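PDB 3G79: NDP-N-acetyl-D-galactosaminuronic acid dehydrogenase from Methanosarcina mazei Go1, which probably catalyses the oxidation of UDP-N-acetyl-D-mannosamine to UDP-N-acetyl-D-mannosaminouronate, using two molecules of NAD. Local coordinates for residues 58-63 with 92-97; 72-77 with 188-193; 135-140 with 164-169; 244-249 with 281-286; 433-438 with 461-466. One frame throughout, in Å; residues are numbered along the deposited sequence.

Interaction 1 (58-63 with 92-97)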
# COMPACT_ATOMS: atom_id res chain seq x y z
N TYR A 58 20.33 41.89 5.13
CA TYR A 58 19.14 42.74 4.86
C TYR A 58 17.80 42.32 5.51
O TYR A 58 16.99 43.21 5.89
CB TYR A 58 18.92 42.84 3.34
CG TYR A 58 18.26 41.62 2.70
CD1 TYR A 58 18.99 40.47 2.43
CD2 TYR A 58 16.91 41.64 2.37
CE1 TYR A 58 18.39 39.32 1.85
CE2 TYR A 58 16.28 40.51 1.78
CZ TYR A 58 17.04 39.36 1.52
OH TYR A 58 16.45 38.25 0.94
N LYS A 59 17.58 41.00 5.63
CA LYS A 59 16.35 40.41 6.18
C LYS A 59 16.06 40.94 7.58
O LYS A 59 14.89 41.12 7.96
CB LYS A 59 16.46 38.90 6.22
CG LYS A 59 17.07 38.31 4.96
CD LYS A 59 16.38 37.07 4.51
CE LYS A 59 17.12 35.84 4.94
NZ LYS A 59 16.92 34.71 3.98
N ILE A 60 17.12 41.23 8.34
CA ILE A 60 16.97 41.80 9.66
C ILE A 60 16.11 43.06 9.55
O ILE A 60 15.05 43.17 10.19
CB ILE A 60 18.32 42.12 10.35
CG1 ILE A 60 19.27 40.91 10.32
CG2 ILE A 60 18.11 42.60 11.81
CD1 ILE A 60 20.59 41.18 10.98
N GLU A 61 16.54 43.98 8.70
CA GLU A 61 15.85 45.26 8.61
C GLU A 61 14.54 45.15 7.84
O GLU A 61 13.55 45.78 8.22
CB GLU A 61 16.75 46.35 8.02
N MET A 62 14.53 44.37 6.77
CA MET A 62 13.29 44.16 6.04
C MET A 62 12.22 43.64 7.01
O MET A 62 11.21 44.32 7.23
CB MET A 62 13.45 43.18 4.86
CG MET A 62 13.75 43.81 3.53
SD MET A 62 13.55 42.63 2.19
CE MET A 62 11.84 42.93 1.78
N LEU A 63 12.48 42.47 7.60
CA LEU A 63 11.55 41.86 8.52
C LEU A 63 11.09 42.82 9.60
O LEU A 63 9.90 42.81 9.98
CB LEU A 63 12.17 40.64 9.19
CG LEU A 63 12.19 39.33 8.42
CD1 LEU A 63 13.22 38.41 9.06
CD2 LEU A 63 10.82 38.71 8.42
N CYS A 92 13.62 40.45 14.51
CA CYS A 92 14.76 39.74 13.96
C CYS A 92 16.04 40.38 14.50
O CYS A 92 16.19 41.61 14.51
CB CYS A 92 14.72 39.80 12.44
SG CYS A 92 15.82 38.69 11.53
N THR A 93 16.94 39.54 14.99
CA THR A 93 18.21 39.99 15.57
C THR A 93 19.37 39.07 15.18
O THR A 93 19.17 37.86 15.03
CB THR A 93 18.13 40.16 17.10
OG1 THR A 93 19.32 40.80 17.61
CG2 THR A 93 17.91 38.80 17.81
N PRO A 94 20.57 39.67 14.94
CA PRO A 94 21.88 39.02 14.65
C PRO A 94 22.57 38.52 15.93
O PRO A 94 23.63 37.88 15.90
CB PRO A 94 22.69 40.18 14.05
CG PRO A 94 22.13 41.42 14.78
CD PRO A 94 20.65 41.15 14.76
N ASP A 95 21.92 38.81 17.05
CA ASP A 95 22.49 38.59 18.36
C ASP A 95 22.01 37.28 19.02
O ASP A 95 21.08 37.26 19.83
CB ASP A 95 22.21 39.83 19.23
CG ASP A 95 22.82 39.72 20.59
OD1 ASP A 95 23.71 38.83 20.74
OD2 ASP A 95 22.43 40.51 21.48
N PHE A 96 22.73 36.21 18.71
CA PHE A 96 22.44 34.85 19.17
C PHE A 96 22.48 34.63 20.68
O PHE A 96 21.85 33.68 21.21
CB PHE A 96 23.40 33.93 18.50
CG PHE A 96 23.07 33.67 17.09
CD1 PHE A 96 22.34 32.54 16.73
CD2 PHE A 96 23.50 34.54 16.09
CE1 PHE A 96 22.06 32.28 15.40
CE2 PHE A 96 23.21 34.28 14.76
CZ PHE A 96 22.49 33.16 14.41
N SER A 97 23.22 35.52 21.35
CA SER A 97 23.36 35.51 22.81
C SER A 97 22.01 35.58 23.48
O SER A 97 21.81 35.01 24.55
CB SER A 97 24.28 36.65 23.30
OG SER A 97 23.57 37.86 23.46
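I60 and L63, one turn apart on the short helix 59-63, both meet C92 near the end of strand 90-93, and I60 goes on to reach P94 just beyond it. The apolar contacts make up most of the interface. At its buried end, CD1 of L63 touches SG of C92 at 3.6 Å. The thiol reaches the helix because SG is anti to the backbone N of C92 (chi1 -167°), and it also lies 3.8 Å from CA of I60, against the helix backbone. Further out, the two branches of I60 divide the work. CD1 rests on the pyrrolidine ring of P94, 3.8 Å from CD and nearly as close to CB, the two side chains crossing at about a right angle, while CG2 lies 3.5 Å from the carbonyl O of C92. No hydrogen bond links the two segments; the C92 carbonyl O instead accepts from ND2 of N64, and the ammonium of K59 turns away to the carbonyl O of M26, a residue that also packs on L63 and C92. Strand 90-93 is an outermost strand of the sheet of this probable Rossmann-type NAD-binding domain, and the helix lies beside its end. With mostly aliphatic and sulfur surfaces meeting across it, the contact depends on shape and burial rather than on directional bonds.

Interaction 2 (72-77 with 188-193)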
# COMPACT_ATOMS: atom_id res chain seq x y z
N GLY A 72 6.25 36.05 -3.48
CA GLY A 72 4.85 36.11 -3.02
C GLY A 72 4.39 34.80 -2.38
O GLY A 72 4.41 33.74 -3.01
N GLU A 73 3.97 34.86 -1.12
CA GLU A 73 3.66 33.63 -0.40
C GLU A 73 2.34 33.74 0.31
O GLU A 73 2.10 34.74 0.97
CB GLU A 73 4.74 33.35 0.63
CG GLU A 73 4.42 32.20 1.55
CD GLU A 73 4.16 30.94 0.79
OE1 GLU A 73 5.06 30.49 0.06
OE2 GLU A 73 3.05 30.39 0.93
N GLU A 74 1.51 32.70 0.18
CA GLU A 74 0.32 32.54 1.02
C GLU A 74 -0.15 33.92 1.37
O GLU A 74 -0.30 34.22 2.55
CB GLU A 74 0.64 31.78 2.34
CG GLU A 74 0.26 30.30 2.36
CD GLU A 74 -1.26 30.05 2.20
OE1 GLU A 74 -1.70 29.74 1.07
OE2 GLU A 74 -2.01 30.19 3.20
N PRO A 75 -0.36 34.77 0.35
CA PRO A 75 -0.44 36.23 0.51
C PRO A 75 -1.16 36.65 1.78
O PRO A 75 -2.10 37.47 1.76
CB PRO A 75 -1.16 36.70 -0.78
CG PRO A 75 -0.69 35.68 -1.83
CD PRO A 75 -0.57 34.35 -1.06
N GLY A 76 -0.71 36.03 2.87
CA GLY A 76 -0.91 36.49 4.22
C GLY A 76 0.46 36.63 4.89
O GLY A 76 0.57 37.22 5.97
N LEU A 77 1.51 36.10 4.25
CA LEU A 77 2.82 36.09 4.90
C LEU A 77 3.25 37.50 5.27
O LEU A 77 3.39 37.79 6.45
CB LEU A 77 3.90 35.36 4.10
CG LEU A 77 5.25 35.26 4.85
CD1 LEU A 77 5.10 34.88 6.34
CD2 LEU A 77 6.23 34.32 4.19
N LEU A 188 2.35 27.81 2.54
CA LEU A 188 3.10 27.75 3.82
C LEU A 188 2.23 27.89 5.08
O LEU A 188 2.21 27.00 5.95
CB LEU A 188 4.27 28.77 3.84
CG LEU A 188 5.75 28.38 3.64
CD1 LEU A 188 5.96 27.15 2.81
CD2 LEU A 188 6.60 29.51 3.04
N LEU A 189 1.51 29.00 5.18
CA LEU A 189 0.63 29.26 6.31
C LEU A 189 -0.39 28.15 6.60
O LEU A 189 -0.56 27.79 7.77
CB LEU A 189 -0.03 30.61 6.17
CG LEU A 189 0.73 31.79 6.77
CD1 LEU A 189 2.11 31.90 6.20
CD2 LEU A 189 -0.05 33.11 6.56
N LYS A 190 -1.06 27.60 5.59
CA LYS A 190 -2.09 26.62 5.90
C LYS A 190 -1.56 25.24 6.12
O LYS A 190 -2.16 24.47 6.87
CB LYS A 190 -3.30 26.60 4.93
CG LYS A 190 -3.02 26.72 3.44
CD LYS A 190 -4.25 27.35 2.75
CE LYS A 190 -4.68 28.67 3.44
NZ LYS A 190 -6.08 29.13 3.09
N ASN A 191 -0.44 24.93 5.48
CA ASN A 191 0.24 23.65 5.74
C ASN A 191 0.62 23.54 7.23
O ASN A 191 0.23 22.59 7.89
CB ASN A 191 1.49 23.49 4.86
CG ASN A 191 1.16 23.14 3.41
OD1 ASN A 191 2.05 22.99 2.60
ND2 ASN A 191 -0.12 23.00 3.09
N ILE A 192 1.35 24.52 7.74
CA ILE A 192 1.72 24.54 9.14
C ILE A 192 0.47 24.47 10.05
O ILE A 192 0.49 23.78 11.06
CB ILE A 192 2.54 25.79 9.49
CG1 ILE A 192 3.76 25.93 8.55
CG2 ILE A 192 2.92 25.79 10.99
CD1 ILE A 192 4.57 27.14 8.78
N ARG A 193 -0.59 25.17 9.67
CA ARG A 193 -1.82 25.24 10.48
C ARG A 193 -2.73 24.02 10.35
O ARG A 193 -3.35 23.64 11.32
CB ARG A 193 -2.68 26.45 10.07
CG ARG A 193 -2.14 27.80 10.48
CD ARG A 193 -2.91 28.96 9.82
NE ARG A 193 -2.70 30.19 10.55
CZ ARG A 193 -2.67 31.41 10.03
NH1 ARG A 193 -2.83 31.58 8.72
NH2 ARG A 193 -2.49 32.47 10.81
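The carboxylate of E73 receives two backbone N-H groups at the start of helix 188-194. Its OE2 accepts from N of L188 at 3.1 Å; the bond is nearly straight (168°), with the donor standing 49° out of the carboxylate plane. OE1 takes a second bond from N of G186. CG of E73 is anti to the backbone N (chi1 172°), and a bend at chi2 then lays the carboxyl group against L188, whose CD2 lies 3.5 Å from OE1. A negative group at this end of a helix would be expected to interact favourably with the helix dipole. E74 follows with its CG over the first peptides of the helix, 3.3 Å from N of L189. The E74 and K190 side chains cross at about a right angle, OE2 of E74 coming to 3.1 Å from CE of K190. The ammonium itself is 4.2 Å from OE2, measured to NZ, too long for a salt bridge. The backbone from E74 to G76 is crowded in the model, and its details are doubtful. On the inner side, CD1 of L77 meets CD1 of L189 at 4.2 Å. The contact thus ties the loop before helix 77-86 to helix 188-194, which also packs on helix 30-39; the arrangement is consistent with a Rossmann-type NAD-binding domain.

Interaction 3 (135-140 with 164-169)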
# COMPACT_ATOMS: atom_id res chain seq x y z
N LYS A 135 25.61 26.92 22.48
CA LYS A 135 26.45 27.96 23.00
C LYS A 135 25.74 28.78 24.03
O LYS A 135 26.38 29.26 24.97
CB LYS A 135 26.92 28.87 21.87
CG LYS A 135 27.93 29.95 22.26
CD LYS A 135 29.10 30.04 21.25
CE LYS A 135 28.63 30.39 19.82
NZ LYS A 135 29.29 29.57 18.75
N TYR A 136 24.43 28.97 23.87
CA TYR A 136 23.72 29.90 24.76
C TYR A 136 22.62 29.21 25.60
O TYR A 136 21.91 29.85 26.39
CB TYR A 136 23.21 31.12 23.97
CG TYR A 136 24.32 31.99 23.42
CD1 TYR A 136 25.10 32.80 24.28
CD2 TYR A 136 24.62 32.02 22.06
CE1 TYR A 136 26.14 33.60 23.79
CE2 TYR A 136 25.67 32.83 21.55
CZ TYR A 136 26.41 33.62 22.43
OH TYR A 136 27.43 34.42 21.98
N LEU A 137 22.56 27.90 25.44
CA LEU A 137 21.59 27.05 26.13
C LEU A 137 21.60 27.23 27.66
O LEU A 137 22.68 27.28 28.28
CB LEU A 137 21.81 25.57 25.77
CG LEU A 137 20.74 24.56 26.18
CD1 LEU A 137 19.39 24.92 25.55
CD2 LEU A 137 21.18 23.19 25.76
N LYS A 138 20.40 27.34 28.24
CA LYS A 138 20.21 27.48 29.69
C LYS A 138 19.31 26.36 30.20
O LYS A 138 18.56 25.79 29.44
CB LYS A 138 19.64 28.85 30.05
CG LYS A 138 20.52 30.04 29.63
CD LYS A 138 21.48 30.57 30.71
CE LYS A 138 22.90 30.00 30.59
NZ LYS A 138 23.97 30.99 30.95
N PRO A 139 19.41 26.01 31.48
CA PRO A 139 18.59 24.97 32.11
C PRO A 139 17.10 25.22 31.93
O PRO A 139 16.65 26.35 32.12
CB PRO A 139 18.93 25.12 33.59
CG PRO A 139 20.35 25.66 33.59
CD PRO A 139 20.51 26.48 32.37
N GLY A 140 16.34 24.17 31.61
CA GLY A 140 14.90 24.31 31.42
C GLY A 140 14.41 24.80 30.06
O GLY A 140 13.23 24.73 29.76
N GLU A 164 28.02 19.30 24.22
CA GLU A 164 29.41 19.74 24.23
C GLU A 164 29.46 21.25 24.42
O GLU A 164 30.31 21.75 25.13
CB GLU A 164 30.15 19.42 22.92
CG GLU A 164 30.33 17.94 22.54
CD GLU A 164 30.77 17.72 21.06
OE1 GLU A 164 30.50 18.60 20.18
OE2 GLU A 164 31.34 16.64 20.77
N GLU A 165 28.56 21.98 23.77
CA GLU A 165 28.67 23.44 23.79
C GLU A 165 28.19 24.02 25.12
O GLU A 165 28.83 24.93 25.69
CB GLU A 165 27.94 24.06 22.60
CG GLU A 165 28.55 23.72 21.23
CD GLU A 165 29.78 24.55 20.89
OE1 GLU A 165 29.88 25.72 21.32
OE2 GLU A 165 30.65 24.04 20.16
N SER A 166 27.06 23.51 25.60
CA SER A 166 26.46 24.06 26.78
C SER A 166 27.15 23.49 28.01
O SER A 166 27.32 24.17 29.02
CB SER A 166 24.96 23.72 26.83
OG SER A 166 24.77 22.32 26.83
N GLY A 167 27.55 22.23 27.91
CA GLY A 167 27.98 21.47 29.06
C GLY A 167 26.83 21.07 29.97
O GLY A 167 27.05 20.97 31.17
N LEU A 168 25.62 20.84 29.43
CA LEU A 168 24.46 20.41 30.23
C LEU A 168 23.91 19.14 29.59
O LEU A 168 24.35 18.76 28.53
CB LEU A 168 23.33 21.46 30.23
CG LEU A 168 23.52 22.97 30.47
CD1 LEU A 168 22.44 23.71 29.74
CD2 LEU A 168 23.50 23.39 31.93
N LYS A 169 22.93 18.51 30.22
CA LYS A 169 22.47 17.21 29.74
C LYS A 169 21.06 17.26 29.20
O LYS A 169 20.16 17.80 29.83
CB LYS A 169 22.55 16.15 30.85
CG LYS A 169 23.95 15.88 31.34
CD LYS A 169 24.63 14.89 30.45
CE LYS A 169 26.10 14.71 30.83
NZ LYS A 169 26.79 13.78 29.86
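Two successive beta-alpha units of the probable Rossmann-type NAD-binding domain meet here at the ends of their helices, where K135, L137 and P139 pack against E165, S166 and L168. Helix 124-136 leads into strand 142-145, and helix 154-166 crosses over from that strand to its parallel neighbour 175-178. The two segments leave their helices side by side, the touching parts running only 10° apart in direction. On the helical side, CB of E165 sits 3.7 Å from the backbone N of K135. The charged ends of this pair stay apart, with NZ of K135 4.7 Å from OE1 of E165, so any attraction between them is long-range. L137, the first residue beyond its helix, supplies the buried part of the contact. With CG anti to the backbone N (chi1 -169°), its side chain carries CG to 4.0 Å from CD1 of L168. CB of L137 meets CB of S166 at 3.8 Å, and CD2 of L137 lies 3.8 Å from OG of S166. L168 answers from the other segment: its CD1 lies 3.9 Å from the carbonyl O of L137, the two side chains crossing at a slant. The other branch, CD2 of L168, approaches CG of P139 at 4.2 Å at the exposed end. G167, with positive phi, turns the chain out of the helix and brings L168 round. An ST turn spans this exit: OG of S166, which also bonds to the carbonyl O of L162, accepts from N of L168 at 3.1 Å with an N-H...O angle of 146°.

Interaction 4 (244-249 with 281-286); sequences LQIAAI and AVLWPG
I249 and Q245, one turn apart on the long helix 228-258, face an irregular loop running from A281 to P285 at the subunit interface. The helix belongs to the helical central domain, related to the C-terminal domain of 6-phosphogluconate dehydrogenase. I249 carries much of the contact. With chi1 at 6°, CG1 nearly eclipses the backbone N, a strained torsion if modelled correctly, and the side chain spreads along four loop residues, V282 to P285. CD1 of I249 comes to 3.3 Å from the carbonyl O of W284; CG1 lies 3.7 Å from the carbonyl O of L283; CG2 meets CG1 of V282 at 3.7 Å; and CB faces CB of P285. The V282 methyl can do this, although its CB points off the helix, because CG1 is anti to the backbone N (chi1 -171°). L283 places CD1 3.7 Å from CG1 of I246 and against the aliphatic part of Q245, where the modelled spacing is too short to be trusted. Q245 extends beyond CG and brings NE2 to 3.1 Å from the carbonyl O of A281. R267 binds the carbonyl oxygens of V282 and L283, while A281 packs on A281 of the second subunit. Between helix and loop a water bridges the backbones: it accepts from N of L283 at 3.0 Å and donates to O of Q245 at a short and doubtful 2.5 Å.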
# COMPACT_ATOMS: atom_id res chain seq x y z
N LEU A 244 7.36 2.14 -2.23
CA LEU A 244 6.89 0.77 -2.37
C LEU A 244 5.55 0.64 -3.11
O LEU A 244 5.41 -0.29 -3.92
CB LEU A 244 6.82 0.08 -1.00
CG LEU A 244 6.17 -1.30 -1.02
CD1 LEU A 244 7.03 -2.34 -1.79
CD2 LEU A 244 5.91 -1.77 0.37
N GLN A 245 4.59 1.55 -2.88
CA GLN A 245 3.33 1.42 -3.65
C GLN A 245 3.56 1.61 -5.13
O GLN A 245 2.85 1.04 -5.99
CB GLN A 245 2.11 2.20 -3.11
CG GLN A 245 2.34 3.57 -2.59
CD GLN A 245 1.22 4.16 -1.65
OE1 GLN A 245 1.54 4.96 -0.74
NE2 GLN A 245 -0.06 3.79 -1.87
N ILE A 246 4.59 2.38 -5.45
CA ILE A 246 4.89 2.67 -6.83
C ILE A 246 5.59 1.48 -7.42
O ILE A 246 5.38 1.10 -8.56
CB ILE A 246 5.75 3.91 -6.94
CG1 ILE A 246 4.89 5.17 -6.79
CG2 ILE A 246 6.56 3.93 -8.32
CD1 ILE A 246 5.77 6.43 -6.52
N ALA A 247 6.48 0.88 -6.65
CA ALA A 247 7.18 -0.24 -7.17
C ALA A 247 6.18 -1.38 -7.37
O ALA A 247 6.29 -2.08 -8.38
CB ALA A 247 8.35 -0.63 -6.30
N ALA A 248 5.18 -1.47 -6.49
CA ALA A 248 4.05 -2.43 -6.63
C ALA A 248 3.32 -2.41 -7.95
O ALA A 248 3.17 -3.51 -8.55
CB ALA A 248 3.02 -2.29 -5.50
N ILE A 249 2.83 -1.24 -8.41
CA ILE A 249 2.07 -1.27 -9.66
C ILE A 249 3.04 -1.42 -10.82
O ILE A 249 2.70 -2.06 -11.81
CB ILE A 249 1.18 -0.03 -10.03
CG1 ILE A 249 1.36 1.08 -9.06
CG2 ILE A 249 -0.30 -0.42 -10.49
CD1 ILE A 249 2.60 1.84 -9.38
N ALA A 281 -5.25 1.28 -2.20
CA ALA A 281 -4.70 2.61 -2.51
C ALA A 281 -3.67 2.59 -3.65
O ALA A 281 -2.59 3.11 -3.51
CB ALA A 281 -4.13 3.26 -1.26
N VAL A 282 -4.08 2.00 -4.77
CA VAL A 282 -3.22 1.72 -5.93
C VAL A 282 -2.85 2.96 -6.75
O VAL A 282 -3.72 3.65 -7.33
CB VAL A 282 -3.90 0.71 -6.89
CG1 VAL A 282 -2.94 0.26 -7.97
CG2 VAL A 282 -4.37 -0.48 -6.14
N LEU A 283 -1.55 3.21 -6.84
CA LEU A 283 -1.04 4.33 -7.61
C LEU A 283 -0.95 3.97 -9.11
O LEU A 283 -1.65 3.08 -9.61
CB LEU A 283 0.32 4.76 -7.04
CG LEU A 283 0.29 5.18 -5.54
CD1 LEU A 283 1.66 5.52 -4.94
CD2 LEU A 283 -0.69 6.37 -5.33
N TRP A 284 -0.06 4.66 -9.80
CA TRP A 284 0.03 4.63 -11.26
C TRP A 284 1.46 4.24 -11.60
O TRP A 284 2.40 4.69 -10.94
CB TRP A 284 -0.27 6.00 -11.83
CG TRP A 284 -1.67 6.47 -11.51
CD1 TRP A 284 -2.07 7.20 -10.40
CD2 TRP A 284 -2.85 6.25 -12.29
NE1 TRP A 284 -3.43 7.46 -10.46
CE2 TRP A 284 -3.93 6.89 -11.60
CE3 TRP A 284 -3.09 5.61 -13.50
CZ2 TRP A 284 -5.24 6.88 -12.11
CZ3 TRP A 284 -4.38 5.61 -14.00
CH2 TRP A 284 -5.44 6.24 -13.30
N PRO A 285 1.61 3.34 -12.57
CA PRO A 285 2.95 2.84 -12.98
C PRO A 285 3.57 3.85 -13.97
O PRO A 285 2.83 4.72 -14.47
CB PRO A 285 2.61 1.49 -13.66
CG PRO A 285 1.19 1.71 -14.23
CD PRO A 285 0.50 2.69 -13.29
N GLY A 286 4.88 3.75 -14.26
CA GLY A 286 5.56 4.80 -15.03
C GLY A 286 7.06 4.64 -15.33
O GLY A 286 7.68 3.66 -14.96
O HOH W 1 0.31 0.97 -6.03

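Interaction 5 (433-438 with 461-466)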
# COMPACT_ATOMS: atom_id res chain seq x y z
N ASP A 433 -1.56 12.56 -36.27
CA ASP A 433 -1.25 13.15 -37.58
C ASP A 433 0.03 13.95 -37.56
O ASP A 433 0.91 13.80 -38.42
CB ASP A 433 -2.34 14.15 -37.98
CG ASP A 433 -3.57 13.50 -38.48
OD1 ASP A 433 -3.50 12.33 -38.91
OD2 ASP A 433 -4.63 14.18 -38.44
N TRP A 434 0.09 14.84 -36.57
CA TRP A 434 1.12 15.84 -36.46
C TRP A 434 2.47 15.19 -36.20
O TRP A 434 3.44 15.48 -36.89
CB TRP A 434 0.76 16.82 -35.35
CG TRP A 434 1.64 17.98 -35.30
CD1 TRP A 434 1.47 19.16 -35.98
CD2 TRP A 434 2.84 18.12 -34.54
NE1 TRP A 434 2.50 20.03 -35.67
CE2 TRP A 434 3.36 19.41 -34.80
CE3 TRP A 434 3.53 17.28 -33.67
CZ2 TRP A 434 4.54 19.88 -34.21
CZ3 TRP A 434 4.70 17.75 -33.08
CH2 TRP A 434 5.19 19.04 -33.36
N ALA A 435 2.51 14.30 -35.22
CA ALA A 435 3.75 13.60 -34.88
C ALA A 435 4.20 12.74 -36.04
O ALA A 435 5.39 12.61 -36.31
CB ALA A 435 3.59 12.77 -33.61
N LYS A 436 3.23 12.15 -36.73
CA LYS A 436 3.53 11.34 -37.90
C LYS A 436 4.20 12.18 -38.97
O LYS A 436 5.18 11.75 -39.56
CB LYS A 436 2.27 10.71 -38.47
CG LYS A 436 2.50 9.37 -39.17
CD LYS A 436 2.74 9.52 -40.65
CE LYS A 436 3.04 8.17 -41.31
NZ LYS A 436 1.87 7.24 -41.28
N LYS A 437 3.67 13.37 -39.22
CA LYS A 437 4.22 14.16 -40.31
C LYS A 437 5.51 14.85 -39.91
O LYS A 437 6.45 14.88 -40.69
CB LYS A 437 3.17 15.08 -40.98
CG LYS A 437 2.78 16.39 -40.28
CD LYS A 437 1.27 16.72 -40.47
CE LYS A 437 0.71 16.26 -41.85
NZ LYS A 437 -0.66 15.64 -41.75
N VAL A 438 5.59 15.36 -38.69
CA VAL A 438 6.81 15.99 -38.26
C VAL A 438 7.93 14.96 -38.15
O VAL A 438 9.02 15.17 -38.66
CB VAL A 438 6.59 16.72 -36.98
CG1 VAL A 438 7.90 17.27 -36.50
CG2 VAL A 438 5.62 17.86 -37.22
N LYS A 461 -2.80 5.06 -37.45
CA LYS A 461 -2.15 6.10 -38.23
C LYS A 461 -0.73 5.63 -38.60
O LYS A 461 0.13 6.45 -38.97
CB LYS A 461 -2.11 7.38 -37.38
CG LYS A 461 -1.63 8.64 -38.07
CD LYS A 461 -2.73 9.36 -38.87
CE LYS A 461 -2.08 10.30 -39.93
NZ LYS A 461 -3.03 11.03 -40.85
N GLY A 462 -0.48 4.33 -38.44
CA GLY A 462 0.77 3.71 -38.85
C GLY A 462 1.86 3.51 -37.80
O GLY A 462 2.88 2.84 -38.07
N PHE A 463 1.67 4.09 -36.61
CA PHE A 463 2.72 4.06 -35.58
C PHE A 463 2.98 2.68 -35.07
O PHE A 463 2.12 1.80 -35.21
CB PHE A 463 2.31 4.86 -34.37
CG PHE A 463 2.58 6.29 -34.49
CD1 PHE A 463 1.68 7.12 -35.14
CD2 PHE A 463 3.71 6.83 -33.93
CE1 PHE A 463 1.93 8.52 -35.23
CE2 PHE A 463 3.97 8.21 -34.00
CZ PHE A 463 3.08 9.05 -34.63
N VAL A 464 4.14 2.51 -34.45
CA VAL A 464 4.38 1.33 -33.67
C VAL A 464 4.42 1.75 -32.21
O VAL A 464 5.26 2.59 -31.83
CB VAL A 464 5.72 0.69 -34.00
CG1 VAL A 464 5.89 -0.59 -33.15
CG2 VAL A 464 5.83 0.40 -35.50
N TYR A 465 3.52 1.16 -31.40
CA TYR A 465 3.22 1.66 -30.04
C TYR A 465 3.66 0.77 -28.93
O TYR A 465 3.56 -0.42 -29.03
CB TYR A 465 1.72 1.90 -29.89
CG TYR A 465 1.25 2.12 -28.47
CD1 TYR A 465 1.12 3.42 -27.95
CD2 TYR A 465 0.96 1.04 -27.64
CE1 TYR A 465 0.69 3.63 -26.64
CE2 TYR A 465 0.55 1.23 -26.31
CZ TYR A 465 0.40 2.53 -25.81
OH TYR A 465 0.00 2.75 -24.49
N LYS A 466 4.11 1.36 -27.84
CA LYS A 466 4.40 0.67 -26.58
C LYS A 466 4.06 1.64 -25.46
O LYS A 466 4.28 2.88 -25.58
CB LYS A 466 5.88 0.36 -26.48
CG LYS A 466 6.39 -0.58 -27.53
CD LYS A 466 6.17 -2.02 -27.19
CE LYS A 466 6.87 -2.90 -28.24
NZ LYS A 466 6.62 -4.38 -28.12
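The F463 ring points its far edge at helix 432-439: CB of A435 lies near the ring plane, 3.9 Å from CZ. The backbone N of K436 approaches the same CZ obliquely at 3.7 Å, and CB of K436 rests beside CE1. F458 also meets F463 edge-to-face. K436 and F463 slide past each other in opposite directions, so the lysine's aliphatic part flanks the ring while its tip goes on to K461. There NZ of K436 donates to the carbonyl O of K461 at 3.0 Å, with a C=O...N angle of 143° and the donor tilted 32° from the carbonyl plane; it has a weak second bond to O of A442. A bend at chi2 turns CD, and one at chi4 (66°) sets NZ near the K461 carbonyl. K461 crosses D433 at about a right angle, and its NZ forms a salt bridge with OD1 of D433, modelled at a doubtfully short 2.4 Å. G462, with positive phi, is the C-prime residue of a Schellman motif ending helix 455-459, before edge strand 464-467 of the UDP-binding domain's parallel sheet. An apolar contact of F463 with A435 and K436 thus sits beside a lysine-carbonyl bond and a salt bridge; the ammonium of K436 may be favoured by the C-terminal end of helix 455-459, though the nearby ammonium of K461 would work against this.

How the interactions relate
Interactions 1, 2 and 3 belong to the NAD-binding domain, interaction 4 to the central domain and interaction 5 to the sheet of the UDP-binding domain, with about 68 Å between the centres of 3 and 5. Interactions 1 and 3 adjoin: F96 and S97 of the former pack on Y136 of the latter. Interaction 3 is a surface contact; the others are partly buried. Chemistry varies with place. Interactions 1 and 3 pack apolar side chains without a hydrogen bond between their segments, interaction 2 binds a carboxylate at a helix start, and interaction 5 puts lysines near a helix end. Interaction 4 alone touches the second subunit and includes a bridging water.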